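Local coordinates for protein alternansucrase (Leuconostoc mesenteroides, PDB 6HVG) that belongs to glycosyl hydrolase family 70, combining a TIM-type barrel and a bound calcium ion with choline-binding-type cell wall repeats, at residues F704-Y709 / K722-S727; T729-I734 / T740-N745; N745-R750 / A812-N817. All blocks are in the same frame, centred on the assembly; numbering follows the deposited sequence.

Overall arrangement
Following the chain from its N terminus, the three contacts close one after another, neither nesting nor crossing. Contact 1 closes a loop within the long connection that leaves helix 681-692, clamping 704-709 to 722-727 at the surface. Almost at once contact 2 closes a shorter one, in which 729-734 meets 740-745 around the small strand 735-736. Asn745 then passes directly into contact 3, whose segments are separated by 61 residues, joining barrel strand 745-747 to helix 807-814 and the residues after Leu814. Neighbouring contacts also touch: Asp706 reaches Thr729, Arg733 lies against Asn817, and Phe704 packs on Met813. Surface loops are thereby tied step by step to the parallel barrel.

Contact 1 (F704-Y709 / K722-S727); sequences FLDTGY and KNRPNS
Asp706 and Arg724 form a salt bridge, their side chains arriving from opposite directions. The stronger of its two bonds runs from Arg724 NH2 to Asp706 OD1, at 3.2 Å, and uses the syn lone pair of that oxygen. Beside it, Arg724 NH1 gives a weak bond to Asp706 OD2 at 3.4 Å. The pairing is twisted: the carboxylate and guanidinium planes stand 41° apart, and OD1 lies 28° out of the guanidinium plane.

The short 3-10 segment that follows Asp706 passes over one face of the guanidinium. Tyr709 N sits above its centre, and Gly708 O lies above its rim, 3.3 Å from Arg724 NE but at too poor an angle to accept a hydrogen bond. Tyr709 adds its CA, 3.8 Å from Arg724 NH1, while its CB points away from Arg724 and the side chain packs on Val720 and Asn732. On the opposite face Ser727 OG stands above the rim, supplied by the same turn of chain as the arginine. A bend in the arginine chain, with chi3 at 67°, brings the charged group round beneath the backbone of Gly708 and Tyr709.

Behind these groups, Tyr709 N donates to Asp706 O at 3.0 Å, so the acid and the backbone over the guanidinium belong to one tight turn. Asp706 OD2 has its strongest partner in the backbone N of Thr729, and Pro725 makes an inverse gamma turn just after the arginine. Tyr709 is also joined to Asp721 by backbone hydrogen bonding.

With one bond of ordinary length but bent, one weak, and a partly exposed setting, the salt bridge is probably of modest strength; its carboxylate probably offsets much of the charge of Arg724, while OD2 also holds Thr729 N.

Contact 2 (T729-I734 / T740-N745); sequences TLVNRI and TKVIPN
Asn745 ND2 is gripped by two backbone carbonyls while the rest of its side chain lies against Leu730 and Val731. It donates to Ile743 O at 3.2 Å, close to straight at 160° and in the plane of both amide and carbonyl, and it also donates to Asp819 O. The other end of the amide, OD1, is bonded to Thr820 OG1, so both polar atoms are satisfied, which probably fixes the orientation of the amide.

Apolar atoms make the contact itself. Leu730 spreads its two methyls over two partners: CD2 lies 3.8 Å from Asn745 CB, the two side chains running antiparallel alongside one another, while CD1 lies 3.8 Å from Ile743 CB and also meets the far methyl of the isoleucine. Leucine and isoleucine lie roughly perpendicular. For Leu730, chi1 of 175° carries CG away from its own N toward the other segment, where both methyls find partners.

One residue on, Val731 and Val742 cross in the same perpendicular manner. Val731 CG2 lies against both methyls of Val742, and Val742 CG2 also comes 3.6 Å from Leu730 O. Val731 CB, in turn, lies over the rim of one face of the Arg733 guanidinium, whose NE is held by Lys818 O.

An Asx turn finishes the first segment, Asn732 OD1 accepting from Ile734 N at 3.0 Å. The pair lies beside strand 678-679, helix 681-692 and strand 862-866: Ile743 and Asn745 rest on Thr678 of the first, Thr682 at the start of the helix bonds Leu730 N, and Arg733 packs on Gln862 and Met864 of strand 862-866.

Contact 3 (N745-R750 / A812-N817); sequences NYSFVR and AMLLTN
Ser747, on the barrel strand, presents its side chain to Leu814 on helix 807-814. Its CB lies 3.8 Å from Leu814 CD1, and OG approaches the same methyl. The polar partners of the hydroxyl are Thr820 OG1, the strongest, and a water 2.8 Å from Ser747 OG. That water accepts from Asn817 ND2 at 3.1 Å, making a single-water link between the strand and Asn817. On its backbone side Ser747 is bonded to Val821 and Arg823 of the adjacent parallel strand.

At Phe748 only the backbone faces the helix, with N 3.9 Å from Leu814 CD1. Its CB points away from the helix, and Phe748 O is hydrogen-bonded to Thr684 OG1.

Val749 completes the grip on the leucine. Its CG2 meets Leu814 CD2 at 4.1 Å, the two side chains passing at a slant, and Leu807, Ala810 and Tyr811 of the same helix lie against it too. Leu814 CG stands opposite its own N, with chi1 -173°, an extension that carries the two methyls out to Ser747 and Val749: CD1 goes to Ser747, and CD2 lies between Ser747 O and Val749.

Past the leucine, Thr816 OG1 donates to Ala812 O at 2.8 Å, on a lone pair of that carbonyl, while Gln862 NE2 bonds Asn817 OD1. Both ends of the Asn817 amide are therefore occupied.

Strand 745-747, the helical connection and strand 821-825 form a beta-alpha-beta crossover of the TIM-type barrel. Chemically, the buried joint is mainly apolar, a leucine packed against Ser747 and Val749; the serine hydroxyl and the Asn817 amide are satisfied by Thr820, Gln862 and the bridging water, so that water is probably an integral part of it.

Contact 1 (F704-Y709 / K722-S727)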
loop_
_atom_site.group_PDB
_atom_site.type_symbol
_atom_site.label_atom_id
_atom_site.label_comp_id
_atom_site.label_asym_id
_atom_site.label_seq_id
_atom_site.Cartn_x
_atom_site.Cartn_y
_atom_site.Cartn_z
ATOM N N PHE A 704 7.263 28.797 -3.500
ATOM C CA PHE A 704 5.902 29.068 -3.961
ATOM C C PHE A 704 5.868 29.940 -5.217
ATOM O O PHE A 704 4.933 29.829 -6.020
ATOM C CB PHE A 704 5.081 29.751 -2.876
ATOM C CG PHE A 704 4.565 28.822 -1.814
ATOM C CD1 PHE A 704 3.476 28.043 -2.041
ATOM C CD2 PHE A 704 5.159 28.776 -0.571
ATOM C CE1 PHE A 704 2.980 27.215 -1.047
ATOM C CE2 PHE A 704 4.669 27.957 0.431
ATOM C CZ PHE A 704 3.582 27.167 0.190
ATOM N N LEU A 705 6.868 30.796 -5.381
ATOM C CA LEU A 705 6.897 31.742 -6.489
ATOM C C LEU A 705 7.126 31.075 -7.847
ATOM O O LEU A 705 6.533 31.514 -8.837
ATOM C CB LEU A 705 7.973 32.814 -6.252
ATOM C CG LEU A 705 7.864 33.660 -4.976
ATOM C CD1 LEU A 705 8.963 34.705 -4.903
ATOM C CD2 LEU A 705 6.516 34.354 -4.884
ATOM N N ASP A 706 7.991 30.052 -7.895
ATOM C CA ASP A 706 8.390 29.379 -9.132
ATOM C C ASP A 706 8.937 30.439 -10.088
ATOM O O ASP A 706 8.370 30.687 -11.150
ATOM C CB ASP A 706 7.202 28.596 -9.711
ATOM C CG ASP A 706 7.541 27.839 -10.996
ATOM O OD1 ASP A 706 8.683 27.364 -11.138
ATOM O OD2 ASP A 706 6.652 27.695 -11.872
ATOM N N THR A 707 10.023 31.098 -9.682
ATOM C CA THR A 707 10.592 32.197 -10.474
ATOM C C THR A 707 11.093 31.751 -11.833
ATOM O O THR A 707 11.113 32.527 -12.785
ATOM C CB THR A 707 11.716 32.923 -9.717
ATOM O OG1 THR A 707 12.698 31.976 -9.289
ATOM C CG2 THR A 707 11.159 33.619 -8.482
ATOM N N GLY A 708 11.470 30.480 -11.925
ATOM C CA GLY A 708 11.821 29.870 -13.198
ATOM C C GLY A 708 10.781 30.083 -14.279
ATOM O O GLY A 708 11.077 29.947 -15.454
ATOM N N TYR A 709 9.555 30.376 -13.873
ATOM C CA TYR A 709 8.494 30.696 -14.799
ATOM C C TYR A 709 8.974 31.770 -15.760
ATOM O O TYR A 709 8.780 31.651 -16.961
ATOM C CB TYR A 709 7.260 31.173 -14.031
ATOM C CG TYR A 709 6.117 31.633 -14.916
ATOM C CD1 TYR A 709 5.313 30.714 -15.561
ATOM C CD2 TYR A 709 5.843 32.988 -15.110
ATOM C CE1 TYR A 709 4.267 31.123 -16.371
ATOM C CE2 TYR A 709 4.813 33.402 -15.932
ATOM C CZ TYR A 709 4.028 32.467 -16.560
ATOM O OH TYR A 709 3.007 32.868 -17.388
ATOM N N LYS A 722 9.133 30.380 -22.619
ATOM C CA LYS A 722 8.320 29.607 -23.535
ATOM C C LYS A 722 8.734 28.123 -23.551
ATOM O O LYS A 722 7.908 27.281 -23.878
ATOM C CB LYS A 722 8.442 30.214 -24.948
ATOM C CG LYS A 722 7.182 30.209 -25.788
ATOM C CD LYS A 722 7.440 30.921 -27.126
ATOM C CE LYS A 722 6.375 30.642 -28.196
ATOM N NZ LYS A 722 6.875 30.826 -29.597
ATOM N N ASN A 723 9.981 27.797 -23.197
ATOM C CA ASN A 723 10.461 26.415 -23.348
ATOM C C ASN A 723 11.200 25.826 -22.139
ATOM O O ASN A 723 12.422 25.686 -22.135
ATOM C CB ASN A 723 11.308 26.274 -24.624
ATOM C CG ASN A 723 12.311 27.403 -24.794
ATOM O OD1 ASN A 723 12.335 28.068 -25.832
ATOM N ND2 ASN A 723 13.133 27.635 -23.773
ATOM N N ARG A 724 10.429 25.434 -21.131
ATOM C CA ARG A 724 10.969 24.791 -19.934
ATOM C C ARG A 724 10.602 23.314 -19.995
ATOM O O ARG A 724 9.656 22.962 -20.702
ATOM C CB ARG A 724 10.350 25.379 -18.654
ATOM C CG ARG A 724 10.435 26.886 -18.498
ATOM C CD ARG A 724 9.580 27.329 -17.318
ATOM N NE ARG A 724 10.097 26.857 -16.028
ATOM C CZ ARG A 724 9.376 26.702 -14.919
ATOM N NH1 ARG A 724 8.075 26.942 -14.893
ATOM N NH2 ARG A 724 9.972 26.278 -13.815
ATOM N N PRO A 725 11.326 22.457 -19.245
ATOM C CA PRO A 725 11.017 21.009 -19.153
ATOM C C PRO A 725 9.712 20.592 -18.383
ATOM O O PRO A 725 9.776 19.750 -17.481
ATOM C CB PRO A 725 12.296 20.416 -18.506
ATOM C CG PRO A 725 13.115 21.577 -18.015
ATOM C CD PRO A 725 12.714 22.763 -18.837
ATOM N N ASN A 726 8.554 21.151 -18.765
ATOM C CA ASN A 726 7.244 20.756 -18.198
ATOM C C ASN A 726 7.240 20.758 -16.648
ATOM O O ASN A 726 6.851 19.772 -16.014
ATOM C CB ASN A 726 6.846 19.355 -18.716
ATOM N N SER A 727 7.719 21.845 -16.049
ATOM C CA SER A 727 7.910 21.924 -14.603
ATOM C C SER A 727 7.226 23.144 -13.953
ATOM O O SER A 727 6.606 24.002 -14.607
ATOM C CB SER A 727 9.419 21.919 -14.308
ATOM O OG SER A 727 10.137 22.638 -15.298
#

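Contact 2 (T729-I734 / T740-N745)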
loop_
_atom_site.group_PDB
_atom_site.type_symbol
_atom_site.label_atom_id
_atom_site.label_comp_id
_atom_site.label_asym_id
_atom_site.label_seq_id
_atom_site.Cartn_x
_atom_site.Cartn_y
_atom_site.Cartn_z
ATOM N N THR A 729 4.896 25.326 -10.938
ATOM C CA THR A 729 3.576 25.345 -10.348
ATOM C C THR A 729 2.640 25.637 -11.512
ATOM O O THR A 729 3.034 26.283 -12.493
ATOM C CB THR A 729 3.463 26.395 -9.221
ATOM O OG1 THR A 729 2.373 26.054 -8.373
ATOM C CG2 THR A 729 3.239 27.823 -9.780
ATOM N N LEU A 730 1.409 25.159 -11.398
ATOM C CA LEU A 730 0.432 25.229 -12.497
ATOM C C LEU A 730 0.038 26.643 -12.895
ATOM O O LEU A 730 -0.173 26.925 -14.076
ATOM C CB LEU A 730 -0.808 24.470 -12.083
ATOM C CG LEU A 730 -1.997 24.507 -13.030
ATOM C CD1 LEU A 730 -1.661 23.796 -14.324
ATOM C CD2 LEU A 730 -3.226 23.883 -12.381
ATOM N N VAL A 731 -0.060 27.535 -11.897
ATOM C CA VAL A 731 -0.447 28.927 -12.122
ATOM C C VAL A 731 0.572 29.854 -11.469
ATOM O O VAL A 731 0.734 29.835 -10.244
ATOM C CB VAL A 731 -1.844 29.206 -11.537
ATOM C CG1 VAL A 731 -2.213 30.688 -11.642
ATOM C CG2 VAL A 731 -2.895 28.356 -12.216
ATOM N N ASN A 732 1.244 30.680 -12.263
ATOM C CA ASN A 732 2.160 31.643 -11.668
ATOM C C ASN A 732 1.382 32.784 -11.026
ATOM O O ASN A 732 0.413 33.297 -11.594
ATOM C CB ASN A 732 3.176 32.206 -12.660
ATOM C CG ASN A 732 4.410 32.775 -11.949
ATOM O OD1 ASN A 732 4.459 33.960 -11.601
ATOM N ND2 ASN A 732 5.380 31.930 -11.691
ATOM N N ARG A 733 1.826 33.179 -9.838
ATOM C CA ARG A 733 1.153 34.193 -9.069
ATOM C C ARG A 733 2.084 35.320 -8.620
ATOM O O ARG A 733 1.722 36.138 -7.775
ATOM C CB ARG A 733 0.500 33.524 -7.868
ATOM C CG ARG A 733 -0.671 32.643 -8.254
ATOM C CD ARG A 733 -1.329 32.019 -7.046
ATOM N NE ARG A 733 -2.477 31.205 -7.419
ATOM C CZ ARG A 733 -2.426 29.905 -7.722
ATOM N NH1 ARG A 733 -1.293 29.232 -7.708
ATOM N NH2 ARG A 733 -3.538 29.276 -8.061
ATOM N N ILE A 734 3.265 35.404 -9.226
ATOM C CA ILE A 734 4.216 36.468 -8.902
ATOM C C ILE A 734 3.638 37.810 -9.299
ATOM O O ILE A 734 3.658 38.749 -8.505
ATOM C CB ILE A 734 5.560 36.256 -9.619
ATOM C CG1 ILE A 734 6.288 35.047 -9.004
ATOM C CG2 ILE A 734 6.422 37.509 -9.546
ATOM C CD1 ILE A 734 7.509 34.573 -9.774
ATOM N N THR A 740 -2.663 36.020 -18.979
ATOM C CA THR A 740 -2.320 34.748 -19.611
ATOM C C THR A 740 -3.328 33.661 -19.271
ATOM O O THR A 740 -3.735 33.543 -18.134
ATOM C CB THR A 740 -0.893 34.280 -19.254
ATOM O OG1 THR A 740 -0.822 33.942 -17.877
ATOM C CG2 THR A 740 0.145 35.384 -19.561
ATOM N N LYS A 741 -3.747 32.901 -20.278
ATOM C CA LYS A 741 -4.690 31.816 -20.091
ATOM C C LYS A 741 -4.017 30.727 -19.294
ATOM O O LYS A 741 -2.864 30.379 -19.549
ATOM C CB LYS A 741 -5.132 31.248 -21.436
ATOM C CG LYS A 741 -6.491 30.580 -21.394
ATOM C CD LYS A 741 -6.767 29.832 -22.686
ATOM C CE LYS A 741 -8.184 29.298 -22.708
ATOM N NZ LYS A 741 -8.377 28.350 -23.838
ATOM N N VAL A 742 -4.740 30.174 -18.337
ATOM C CA VAL A 742 -4.165 29.216 -17.424
ATOM C C VAL A 742 -5.158 28.065 -17.210
ATOM O O VAL A 742 -6.351 28.185 -17.546
ATOM C CB VAL A 742 -3.771 29.930 -16.117
ATOM C CG1 VAL A 742 -4.971 30.091 -15.212
ATOM C CG2 VAL A 742 -2.641 29.194 -15.428
ATOM N N ILE A 743 -4.680 26.945 -16.680
ATOM C CA ILE A 743 -5.521 25.742 -16.599
ATOM C C ILE A 743 -6.453 25.808 -15.402
ATOM O O ILE A 743 -5.983 25.916 -14.261
ATOM C CB ILE A 743 -4.686 24.461 -16.512
ATOM C CG1 ILE A 743 -3.813 24.333 -17.772
ATOM C CG2 ILE A 743 -5.599 23.250 -16.327
ATOM C CD1 ILE A 743 -3.008 23.061 -17.868
ATOM N N PRO A 744 -7.772 25.723 -15.639
ATOM C CA PRO A 744 -8.687 25.816 -14.506
ATOM C C PRO A 744 -8.528 24.643 -13.574
ATOM O O PRO A 744 -8.316 23.519 -14.042
ATOM C CB PRO A 744 -10.069 25.820 -15.157
ATOM C CG PRO A 744 -9.864 25.206 -16.483
ATOM C CD PRO A 744 -8.467 25.509 -16.909
ATOM N N ASN A 745 -8.652 24.900 -12.272
ATOM C CA ASN A 745 -8.319 23.899 -11.268
ATOM C C ASN A 745 -8.952 24.104 -9.892
ATOM O O ASN A 745 -9.310 25.211 -9.536
ATOM C CB ASN A 745 -6.814 23.884 -11.080
ATOM C CG ASN A 745 -6.306 25.121 -10.366
ATOM O OD1 ASN A 745 -6.086 25.123 -9.158
ATOM N ND2 ASN A 745 -6.140 26.186 -11.115
#

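Contact 3 (N745-R750 / A812-N817)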
loop_
_atom_site.group_PDB
_atom_site.type_symbol
_atom_site.label_atom_id
_atom_site.label_comp_id
_atom_site.label_asym_id
_atom_site.label_seq_id
_atom_site.Cartn_x
_atom_site.Cartn_y
_atom_site.Cartn_z
ATOM N N ASN A 745 -8.652 24.900 -12.272
ATOM C CA ASN A 745 -8.319 23.899 -11.268
ATOM C C ASN A 745 -8.952 24.104 -9.892
ATOM O O ASN A 745 -9.310 25.211 -9.536
ATOM C CB ASN A 745 -6.814 23.884 -11.080
ATOM C CG ASN A 745 -6.306 25.121 -10.366
ATOM O OD1 ASN A 745 -6.086 25.123 -9.158
ATOM N ND2 ASN A 745 -6.140 26.186 -11.115
ATOM N N TYR A 746 -9.051 23.020 -9.123
ATOM C CA TYR A 746 -9.340 23.102 -7.685
ATOM C C TYR A 746 -8.091 22.779 -6.898
ATOM O O TYR A 746 -7.203 22.121 -7.407
ATOM C CB TYR A 746 -10.484 22.180 -7.280
ATOM C CG TYR A 746 -10.168 20.708 -7.160
ATOM C CD1 TYR A 746 -10.123 19.884 -8.276
ATOM C CD2 TYR A 746 -9.948 20.131 -5.920
ATOM C CE1 TYR A 746 -9.841 18.521 -8.162
ATOM C CE2 TYR A 746 -9.676 18.781 -5.787
ATOM C CZ TYR A 746 -9.634 17.971 -6.909
ATOM O OH TYR A 746 -9.371 16.617 -6.772
ATOM N N SER A 747 -7.994 23.280 -5.673
ATOM C CA SER A 747 -6.793 23.069 -4.855
ATOM C C SER A 747 -7.161 22.892 -3.419
ATOM O O SER A 747 -8.188 23.396 -2.980
ATOM C CB SER A 747 -5.804 24.252 -4.999
ATOM O OG SER A 747 -6.430 25.500 -4.798
ATOM N N PHE A 748 -6.313 22.192 -2.679
ATOM C CA PHE A 748 -6.584 21.934 -1.270
ATOM C C PHE A 748 -5.318 21.805 -0.466
ATOM O O PHE A 748 -4.255 21.631 -1.017
ATOM C CB PHE A 748 -7.416 20.661 -1.115
ATOM C CG PHE A 748 -6.797 19.450 -1.746
ATOM C CD1 PHE A 748 -7.065 19.119 -3.071
ATOM C CD2 PHE A 748 -5.962 18.635 -1.020
ATOM C CE1 PHE A 748 -6.501 18.013 -3.667
ATOM C CE2 PHE A 748 -5.397 17.517 -1.605
ATOM C CZ PHE A 748 -5.664 17.209 -2.929
ATOM N N VAL A 749 -5.464 21.904 0.854
ATOM C CA VAL A 749 -4.373 21.673 1.798
ATOM C C VAL A 749 -4.416 20.235 2.290
ATOM O O VAL A 749 -3.391 19.577 2.371
ATOM C CB VAL A 749 -4.468 22.620 2.996
ATOM C CG1 VAL A 749 -3.328 22.371 3.970
ATOM C CG2 VAL A 749 -4.442 24.073 2.510
ATOM N N ARG A 750 -5.609 19.749 2.613
ATOM C CA ARG A 750 -5.796 18.356 3.032
ATOM C C ARG A 750 -7.053 17.802 2.411
ATOM O O ARG A 750 -7.884 18.548 1.912
ATOM C CB ARG A 750 -5.889 18.226 4.572
ATOM C CG ARG A 750 -4.617 18.632 5.287
ATOM C CD ARG A 750 -4.420 17.883 6.590
ATOM N NE ARG A 750 -5.485 18.180 7.542
ATOM C CZ ARG A 750 -6.242 17.287 8.160
ATOM N NH1 ARG A 750 -6.089 15.986 7.968
ATOM N NH2 ARG A 750 -7.174 17.712 8.989
ATOM N N ALA A 812 -4.837 30.500 4.613
ATOM C CA ALA A 812 -4.737 31.915 4.266
ATOM C C ALA A 812 -4.293 32.067 2.822
ATOM O O ALA A 812 -4.832 32.898 2.082
ATOM C CB ALA A 812 -3.774 32.647 5.191
ATOM N N MET A 813 -3.317 31.267 2.414
ATOM C CA MET A 813 -2.848 31.282 1.028
ATOM C C MET A 813 -3.852 30.633 0.079
ATOM O O MET A 813 -4.179 31.197 -0.967
ATOM C CB MET A 813 -1.498 30.587 0.920
ATOM C CG MET A 813 -0.394 31.308 1.689
ATOM S SD MET A 813 1.213 30.508 1.579
ATOM C CE MET A 813 1.481 30.513 -0.202
ATOM N N LEU A 814 -4.355 29.459 0.452
ATOM C CA LEU A 814 -5.317 28.746 -0.380
ATOM C C LEU A 814 -6.491 29.626 -0.748
ATOM O O LEU A 814 -6.934 29.635 -1.898
ATOM C CB LEU A 814 -5.852 27.505 0.335
ATOM C CG LEU A 814 -6.738 26.615 -0.524
ATOM C CD1 LEU A 814 -5.896 25.861 -1.542
ATOM C CD2 LEU A 814 -7.517 25.640 0.344
ATOM N N LEU A 815 -6.976 30.369 0.238
ATOM C CA LEU A 815 -8.228 31.117 0.115
ATOM C C LEU A 815 -8.091 32.505 -0.495
ATOM O O LEU A 815 -9.098 33.137 -0.773
ATOM C CB LEU A 815 -8.907 31.226 1.483
ATOM C CG LEU A 815 -9.335 29.883 2.095
ATOM C CD1 LEU A 815 -9.804 30.074 3.518
ATOM C CD2 LEU A 815 -10.416 29.185 1.286
ATOM N N THR A 816 -6.858 32.973 -0.706
ATOM C CA THR A 816 -6.596 34.257 -1.388
ATOM C C THR A 816 -5.978 34.103 -2.787
ATOM O O THR A 816 -5.833 35.084 -3.506
ATOM C CB THR A 816 -5.658 35.153 -0.547
ATOM O OG1 THR A 816 -4.431 34.460 -0.241
ATOM C CG2 THR A 816 -6.332 35.547 0.739
ATOM N N ASN A 817 -5.604 32.887 -3.182
ATOM C CA ASN A 817 -5.015 32.670 -4.510
ATOM C C ASN A 817 -6.002 32.914 -5.655
ATOM O O ASN A 817 -7.131 32.385 -5.661
ATOM C CB ASN A 817 -4.459 31.239 -4.634
ATOM C CG ASN A 817 -3.017 31.101 -4.137
ATOM O OD1 ASN A 817 -2.329 32.078 -3.895
ATOM N ND2 ASN A 817 -2.562 29.851 -3.985
HETATM O O HOH W 1 -4.608 27.580 -4.355
#